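Local coordinates for protein estrogen receptor (Crassostrea gigas, PDB 4N1Y) that probably regulates transcription as a constitutively active steroid receptor of the nuclear receptor family, of which this is the ligand-binding domain, at residues B[211-216]-B[223-228]; B[33-38]-B[215-220]. All coordinates share one frame; numbering follows the deposited sequence.

Interaction 1. Residues B[211-216]-B[223-228]; sequences RLKSEG and LLKEML
Lys213 meets Leu228 and Lys225 without any flat group on either side: its methylenes pack on both residues and its NZ ends over Leu228 CB, so no ring face or edge is used between the two segments. The ring of Phe220, from the connecting loop, touches both Lys213 and Leu228, and Trp78 of helix 67-89 also touches Leu228. Lys213 carries the contact from the last turn of helix 187-215. Its chain leaves the backbone with CG anti to N (chi1 -170°) and runs straight to CD, which lies beside Leu228, 3.9 Å from Leu228 CD1. The bend at chi3 (69°) then turns CE and NZ over Leu228 CB; the two side chains run antiparallel as they pass. On another flank, Lys213 CD lies 4.1 Å from Lys225 CG.

Lysine suits both places because its methylenes can pack while its amine reaches a charged partner. Lys213 NZ forms a salt bridge with Asp229, and Lys225 NZ one with Asp222, so the two like charges are each paired with an acid. Leucine suits position 228, which is buried. Helix 222-229, with its LLKEML sequence, probably corresponds to helix 12 of estrogen receptors, and its packing here against the end of helix 187-215 and on helices 34-56 and 67-89 is consistent with the agonist-like, active arrangement of the nuclear receptor fold.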
ATOM      1  N   ARG B 211       2.660  17.787   9.727  1.00 65.57           N
ATOM      2  CA  ARG B 211       1.823  18.915  10.131  1.00 59.96           C
ATOM      3  C   ARG B 211       1.950  19.184  11.625  1.00 62.87           C
ATOM      4  O   ARG B 211       1.743  20.299  12.087  1.00 72.29           O
ATOM      5  CB  ARG B 211       0.360  18.674   9.768  1.00 61.08           C
ATOM      6  CG  ARG B 211       0.000  18.922   8.312  1.00 73.59           C
ATOM      7  CD  ARG B 211      -1.468  18.647   8.078  1.00 86.00           C
ATOM      8  NE  ARG B 211      -1.941  17.509   8.852  1.00102.05           N
ATOM      9  CZ  ARG B 211      -3.218  17.150   8.947  1.00100.25           C
ATOM     10  NH1 ARG B 211      -4.155  17.845   8.298  1.00108.21           N
ATOM     11  NH2 ARG B 211      -3.549  16.068   9.655  1.00 96.40           N
ATOM     12  N   LEU B 212       2.280  18.145  12.379  1.00 65.85           N
ATOM     13  CA  LEU B 212       2.643  18.289  13.783  1.00 68.24           C
ATOM     14  C   LEU B 212       3.906  19.109  13.892  1.00 71.41           C
ATOM     15  O   LEU B 212       3.997  20.030  14.716  1.00 80.80           O
ATOM     16  CB  LEU B 212       2.862  16.932  14.442  1.00 69.51           C
ATOM     17  CG  LEU B 212       1.743  16.439  15.353  1.00 66.91           C
ATOM     18  CD1 LEU B 212       2.255  15.267  16.158  1.00 64.25           C
ATOM     19  CD2 LEU B 212       1.238  17.552  16.242  1.00 54.19           C
ATOM     20  N   LYS B 213       4.889  18.735  13.073  1.00 58.46           N
ATOM     21  CA  LYS B 213       6.165  19.436  13.034  1.00 65.35           C
ATOM     22  C   LYS B 213       5.928  20.916  12.820  1.00 72.66           C
ATOM     23  O   LYS B 213       6.466  21.747  13.545  1.00 72.41           O
ATOM     24  CB  LYS B 213       7.057  18.891  11.917  1.00 58.76           C
ATOM     25  CG  LYS B 213       8.484  19.397  11.969  1.00 70.24           C
ATOM     26  CD  LYS B 213       9.307  18.743  10.885  1.00 84.04           C
ATOM     27  CE  LYS B 213       8.865  19.245   9.520  1.00 91.21           C
ATOM     28  NZ  LYS B 213       9.227  18.290   8.436  1.00 86.69           N
ATOM     29  N   SER B 214       5.049  21.209  11.866  1.00 80.85           N
ATOM     30  CA  SER B 214       4.722  22.565  11.416  1.00 81.85           C
ATOM     31  C   SER B 214       3.913  23.363  12.432  1.00 78.46           C
ATOM     32  O   SER B 214       3.838  24.579  12.341  1.00 78.39           O
ATOM     33  CB  SER B 214       3.967  22.512  10.088  1.00 80.50           C
ATOM     34  OG  SER B 214       4.721  21.805   9.118  1.00 80.53           O
ATOM     35  N   GLU B 215       3.276  22.680  13.376  1.00 82.45           N
ATOM     36  CA  GLU B 215       2.458  23.366  14.369  1.00 86.10           C
ATOM     37  C   GLU B 215       3.334  23.739  15.560  1.00 84.79           C
ATOM     38  O   GLU B 215       2.937  24.524  16.418  1.00 90.19           O
ATOM     39  CB  GLU B 215       1.296  22.448  14.799  1.00 85.31           C
ATOM     40  CG  GLU B 215       0.506  22.876  16.031  1.00 94.09           C
ATOM     41  CD  GLU B 215      -0.375  21.758  16.579  1.00103.20           C
ATOM     42  OE1 GLU B 215       0.136  20.625  16.703  1.00104.11           O
ATOM     43  OE2 GLU B 215      -1.560  22.011  16.913  1.00106.07           O
ATOM     44  N   GLY B 216       4.566  23.233  15.537  1.00 76.65           N
ATOM     45  CA  GLY B 216       5.650  23.651  16.411  1.00 73.24           C
ATOM     46  C   GLY B 216       5.411  23.532  17.910  1.00 78.47           C
ATOM     47  O   GLY B 216       6.278  23.891  18.718  1.00 82.99           O
ATOM     48  N   LEU B 223      16.445  13.766  14.578  1.00 56.01           N
ATOM     49  CA  LEU B 223      16.352  12.528  13.819  1.00 62.90           C
ATOM     50  C   LEU B 223      14.998  12.376  13.154  1.00 71.20           C
ATOM     51  O   LEU B 223      14.914  12.194  11.940  1.00 75.72           O
ATOM     52  CB  LEU B 223      16.605  11.323  14.708  1.00 65.08           C
ATOM     53  CG  LEU B 223      16.469   9.993  13.958  1.00 71.49           C
ATOM     54  CD1 LEU B 223      17.544   9.802  12.904  1.00 69.68           C
ATOM     55  CD2 LEU B 223      16.428   8.804  14.912  1.00 78.35           C
ATOM     56  N   LEU B 224      13.942  12.491  13.949  1.00 74.01           N
ATOM     57  CA  LEU B 224      12.592  12.368  13.429  1.00 67.83           C
ATOM     58  C   LEU B 224      12.348  13.512  12.451  1.00 73.00           C
ATOM     59  O   LEU B 224      11.703  13.365  11.410  1.00 71.94           O
ATOM     60  CB  LEU B 224      11.574  12.402  14.567  1.00 65.00           C
ATOM     61  CG  LEU B 224      10.232  11.751  14.271  1.00 67.87           C
ATOM     62  CD1 LEU B 224      10.488  10.431  13.620  1.00 73.01           C
ATOM     63  CD2 LEU B 224       9.453  11.548  15.537  1.00 72.66           C
ATOM     64  N   LYS B 225      12.866  14.668  12.821  1.00 73.16           N
ATOM     65  CA  LYS B 225      12.703  15.855  12.020  1.00 74.04           C
ATOM     66  C   LYS B 225      13.410  15.728  10.647  1.00 75.00           C
ATOM     67  O   LYS B 225      12.883  16.203   9.641  1.00 76.78           O
ATOM     68  CB  LYS B 225      13.173  17.052  12.832  1.00 67.78           C
ATOM     69  CG  LYS B 225      13.201  18.362  12.123  1.00 72.57           C
ATOM     70  CD  LYS B 225      14.032  19.323  12.960  1.00 82.71           C
ATOM     71  CE  LYS B 225      13.584  19.284  14.422  1.00 82.90           C
ATOM     72  NZ  LYS B 225      14.420  20.142  15.310  1.00 93.90           N
ATOM     73  N   GLU B 226      14.571  15.074  10.580  1.00 69.57           N
ATOM     74  CA  GLU B 226      15.225  14.902   9.271  1.00 69.67           C
ATOM     75  C   GLU B 226      14.389  13.941   8.429  1.00 71.10           C
ATOM     76  O   GLU B 226      14.280  14.100   7.210  1.00 78.60           O
ATOM     77  CB  GLU B 226      16.673  14.379   9.359  1.00 71.75           C
ATOM     78  CG  GLU B 226      17.633  15.129  10.288  1.00 90.01           C
ATOM     79  CD  GLU B 226      18.995  14.429  10.437  1.00106.81           C
ATOM     80  OE1 GLU B 226      19.007  13.183  10.496  1.00108.05           O
ATOM     81  OE2 GLU B 226      20.038  15.117  10.590  1.00112.95           O
ATOM     82  N   MET B 227      13.825  12.922   9.067  1.00 58.05           N
ATOM     83  CA  MET B 227      12.997  11.973   8.339  1.00 61.46           C
ATOM     84  C   MET B 227      11.799  12.654   7.702  1.00 68.72           C
ATOM     85  O   MET B 227      11.405  12.318   6.584  1.00 77.51           O
ATOM     86  CB  MET B 227      12.531  10.848   9.258  1.00 54.19           C
ATOM     87  CG  MET B 227      13.694  10.101   9.828  1.00 57.64           C
ATOM     88  SD  MET B 227      14.619   9.286   8.514  1.00 75.68           S
ATOM     89  CE  MET B 227      13.702   7.772   8.346  1.00 63.99           C
ATOM     90  N   LEU B 228      11.239  13.634   8.397  1.00 67.90           N
ATOM     91  CA  LEU B 228      10.054  14.304   7.892  1.00 65.16           C
ATOM     92  C   LEU B 228      10.435  15.196   6.719  1.00 67.17           C
ATOM     93  O   LEU B 228       9.708  15.272   5.726  1.00 71.98           O
ATOM     94  CB  LEU B 228       9.385  15.105   9.005  1.00 55.73           C
ATOM     95  CG  LEU B 228       8.702  14.200  10.033  1.00 51.10           C
ATOM     96  CD1 LEU B 228       8.144  14.999  11.190  1.00 51.33           C
ATOM     97  CD2 LEU B 228       7.617  13.350   9.389  1.00 43.47           C
TER

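Interaction 2. Residues B[33-38]-B[215-220]; sequences TKVHLL and EGVVTF
Val35 overlaps Val217 by one methyl each, CG2 of Val35 lying 3.6 Å from CG1 of Val217, with the two side chains crossing at about a right angle. In this nuclear receptor ligand-binding domain, an all-helical sandwich, the contact joins the first turn of helix 34-56, which probably corresponds to helix 3, to the loop that leads from helix 187-215 to the final helix 222-229. Short, branched valines hold their methyls close to the backbone, so the loop can pack against the helix without long side chains.

One turn further along the helix, CB of buried Leu38 sits 3.9 Å from CG2 of Val218. With CG1 anti to the backbone N (chi1 159°), it is CG2 that is turned onto Leu38. Val218 is also buried, and together with Leu38 it packs on Leu212 of helix 187-215, so apolar side chains suit this inner side of the contact. Next to it, Asn39 accepts a hydrogen bond from the backbone N of Thr219 and ties the loop to the same helix.

At the outer side, the fully extended chain of Lys34 brings NZ nearer Glu215, the two side chains meeting from opposing sides. NZ of Lys34 remains 4.2 Å from OE2 of Glu215, beyond a salt bridge, and forms a salt bridge with Glu115 instead. Thr33 suits the N-cap of helix 34-56: its OG1 accepts from His36 N at 3.1 Å, with an N-H...O angle of 150°.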
ATOM      1  N   THR B  33      -3.881  15.090  27.380  1.00 66.83           N
ATOM      2  CA  THR B  33      -4.174  16.078  26.344  1.00 70.74           C
ATOM      3  C   THR B  33      -3.538  15.647  25.019  1.00 72.86           C
ATOM      4  O   THR B  33      -2.704  14.734  24.975  1.00 68.02           O
ATOM      5  CB  THR B  33      -3.691  17.493  26.710  1.00 79.10           C
ATOM      6  OG1 THR B  33      -2.270  17.490  26.867  1.00 87.23           O
ATOM      7  CG2 THR B  33      -4.325  17.964  28.001  1.00 73.44           C
ATOM      8  N   LYS B  34      -3.963  16.290  23.937  1.00 70.57           N
ATOM      9  CA  LYS B  34      -3.436  15.996  22.614  1.00 62.10           C
ATOM     10  C   LYS B  34      -1.929  16.161  22.625  1.00 65.34           C
ATOM     11  O   LYS B  34      -1.185  15.256  22.228  1.00 66.81           O
ATOM     12  CB  LYS B  34      -4.064  16.908  21.563  1.00 61.46           C
ATOM     13  CG  LYS B  34      -3.479  16.735  20.182  1.00 71.89           C
ATOM     14  CD  LYS B  34      -4.105  17.685  19.173  1.00 81.68           C
ATOM     15  CE  LYS B  34      -3.479  17.487  17.794  1.00 86.12           C
ATOM     16  NZ  LYS B  34      -3.870  18.563  16.843  1.00 90.08           N
ATOM     17  N   VAL B  35      -1.485  17.317  23.104  1.00 65.61           N
ATOM     18  CA  VAL B  35      -0.067  17.613  23.187  1.00 70.42           C
ATOM     19  C   VAL B  35       0.663  16.627  24.096  1.00 81.81           C
ATOM     20  O   VAL B  35       1.737  16.141  23.734  1.00 87.72           O
ATOM     21  CB  VAL B  35       0.169  19.046  23.679  1.00 72.47           C
ATOM     22  CG1 VAL B  35       1.619  19.252  24.058  1.00 72.54           C
ATOM     23  CG2 VAL B  35      -0.233  20.022  22.599  1.00 73.63           C
ATOM     24  N   HIS B  36       0.073  16.293  25.244  1.00 79.11           N
ATOM     25  CA  HIS B  36       0.756  15.418  26.198  1.00 73.68           C
ATOM     26  C   HIS B  36       1.008  14.020  25.663  1.00 66.44           C
ATOM     27  O   HIS B  36       2.112  13.487  25.809  1.00 68.75           O
ATOM     28  CB  HIS B  36      -0.034  15.295  27.496  1.00 74.60           C
ATOM     29  CG  HIS B  36       0.690  14.540  28.566  1.00 79.88           C
ATOM     30  ND1 HIS B  36       1.994  14.817  28.921  1.00 76.46           N
ATOM     31  CD2 HIS B  36       0.297  13.510  29.353  1.00 85.82           C
ATOM     32  CE1 HIS B  36       2.372  13.993  29.881  1.00 79.73           C
ATOM     33  NE2 HIS B  36       1.362  13.190  30.163  1.00 87.10           N
ATOM     34  N   LEU B  37      -0.000  13.441  25.020  1.00 61.61           N
ATOM     35  CA  LEU B  37       0.144  12.114  24.439  1.00 56.65           C
ATOM     36  C   LEU B  37       1.096  12.131  23.257  1.00 62.76           C
ATOM     37  O   LEU B  37       1.981  11.278  23.153  1.00 70.65           O
ATOM     38  CB  LEU B  37      -1.209  11.556  23.992  1.00 58.94           C
ATOM     39  CG  LEU B  37      -2.234  11.155  25.055  1.00 70.21           C
ATOM     40  CD1 LEU B  37      -3.519  10.688  24.402  1.00 71.15           C
ATOM     41  CD2 LEU B  37      -1.670  10.057  25.934  1.00 64.53           C
ATOM     42  N   LEU B  38       0.900  13.091  22.360  1.00 59.41           N
ATOM     43  CA  LEU B  38       1.711  13.170  21.152  1.00 59.47           C
ATOM     44  C   LEU B  38       3.198  13.353  21.422  1.00 66.66           C
ATOM     45  O   LEU B  38       4.026  12.832  20.671  1.00 61.49           O
ATOM     46  CB  LEU B  38       1.224  14.310  20.265  1.00 63.40           C
ATOM     47  CG  LEU B  38      -0.040  14.023  19.467  1.00 61.59           C
ATOM     48  CD1 LEU B  38      -0.425  15.202  18.568  1.00 58.15           C
ATOM     49  CD2 LEU B  38       0.174  12.763  18.675  1.00 51.79           C
ATOM     50  N   GLU B 215       3.276  22.680  13.376  1.00 82.45           N
ATOM     51  CA  GLU B 215       2.458  23.366  14.369  1.00 86.10           C
ATOM     52  C   GLU B 215       3.334  23.739  15.560  1.00 84.79           C
ATOM     53  O   GLU B 215       2.937  24.524  16.418  1.00 90.19           O
ATOM     54  CB  GLU B 215       1.296  22.448  14.799  1.00 85.31           C
ATOM     55  CG  GLU B 215       0.506  22.876  16.031  1.00 94.09           C
ATOM     56  CD  GLU B 215      -0.375  21.758  16.579  1.00103.20           C
ATOM     57  OE1 GLU B 215       0.136  20.625  16.703  1.00104.11           O
ATOM     58  OE2 GLU B 215      -1.560  22.011  16.913  1.00106.07           O
ATOM     59  N   GLY B 216       4.566  23.233  15.537  1.00 76.65           N
ATOM     60  CA  GLY B 216       5.650  23.651  16.411  1.00 73.24           C
ATOM     61  C   GLY B 216       5.411  23.532  17.910  1.00 78.47           C
ATOM     62  O   GLY B 216       6.278  23.891  18.718  1.00 82.99           O
ATOM     63  N   VAL B 217       4.240  23.021  18.280  1.00 75.75           N
ATOM     64  CA  VAL B 217       3.885  22.844  19.677  1.00 74.39           C
ATOM     65  C   VAL B 217       4.494  21.560  20.174  1.00 75.49           C
ATOM     66  O   VAL B 217       5.118  21.494  21.236  1.00 77.94           O
ATOM     67  CB  VAL B 217       2.387  22.780  19.869  1.00 74.53           C
ATOM     68  CG1 VAL B 217       2.076  22.481  21.319  1.00 75.90           C
ATOM     69  CG2 VAL B 217       1.757  24.082  19.438  1.00 73.52           C
ATOM     70  N   VAL B 218       4.331  20.535  19.354  1.00 76.50           N
ATOM     71  CA  VAL B 218       4.866  19.243  19.689  1.00 84.77           C
ATOM     72  C   VAL B 218       6.325  19.335  19.302  1.00 84.88           C
ATOM     73  O   VAL B 218       6.672  19.817  18.221  1.00 87.46           O
ATOM     74  CB  VAL B 218       4.144  18.107  18.932  1.00 83.88           C
ATOM     75  CG1 VAL B 218       4.999  16.841  18.880  1.00 78.03           C
ATOM     76  CG2 VAL B 218       2.781  17.843  19.552  1.00 84.88           C
ATOM     77  N   THR B 219       7.189  18.903  20.201  1.00 79.90           N
ATOM     78  CA  THR B 219       8.603  19.049  19.951  1.00 87.75           C
ATOM     79  C   THR B 219       9.210  17.793  19.348  1.00 79.56           C
ATOM     80  O   THR B 219       9.019  16.694  19.854  1.00 79.13           O
ATOM     81  CB  THR B 219       9.315  19.433  21.240  1.00 96.90           C
ATOM     82  OG1 THR B 219       9.348  18.298  22.108  1.00 99.30           O
ATOM     83  CG2 THR B 219       8.541  20.551  21.929  1.00100.09           C
ATOM     84  N   PHE B 220       9.917  17.963  18.239  1.00 80.11           N
ATOM     85  CA  PHE B 220      10.583  16.842  17.579  1.00 83.60           C
ATOM     86  C   PHE B 220      12.073  16.936  17.740  1.00 81.55           C
ATOM     87  O   PHE B 220      12.619  18.024  17.591  1.00 81.54           O
ATOM     88  CB  PHE B 220      10.291  16.820  16.075  1.00 83.09           C
ATOM     89  CG  PHE B 220       8.872  16.512  15.718  1.00 77.60           C
ATOM     90  CD1 PHE B 220       8.551  15.334  15.062  1.00 74.10           C
ATOM     91  CD2 PHE B 220       7.862  17.420  15.990  1.00 81.46           C
ATOM     92  CE1 PHE B 220       7.235  15.052  14.709  1.00 74.44           C
ATOM     93  CE2 PHE B 220       6.548  17.148  15.641  1.00 82.05           C
ATOM     94  CZ  PHE B 220       6.232  15.967  14.999  1.00 74.81           C
TER

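The centres of the two interactions lie 11 Å apart, on the same side of the chain's centre, and both include Glu215 and Gly216. In chain order, helix 34-56 supplies the first segment of interaction 2; much later the end of helix 187-215 enters interaction 1, the loop 215-220 enters interaction 2, and helix 222-229 returns to interaction 1. Leu212 lies between the loop and helix 34-56, its CB 3.5 Å from Phe220 CZ and its CD1 3.6 Å from Leu38 CD1. It thus ties helix 187-215, the loop and helix 34-56 together just before the last helix, an arrangement consistent with a receptor that rests in its active conformation.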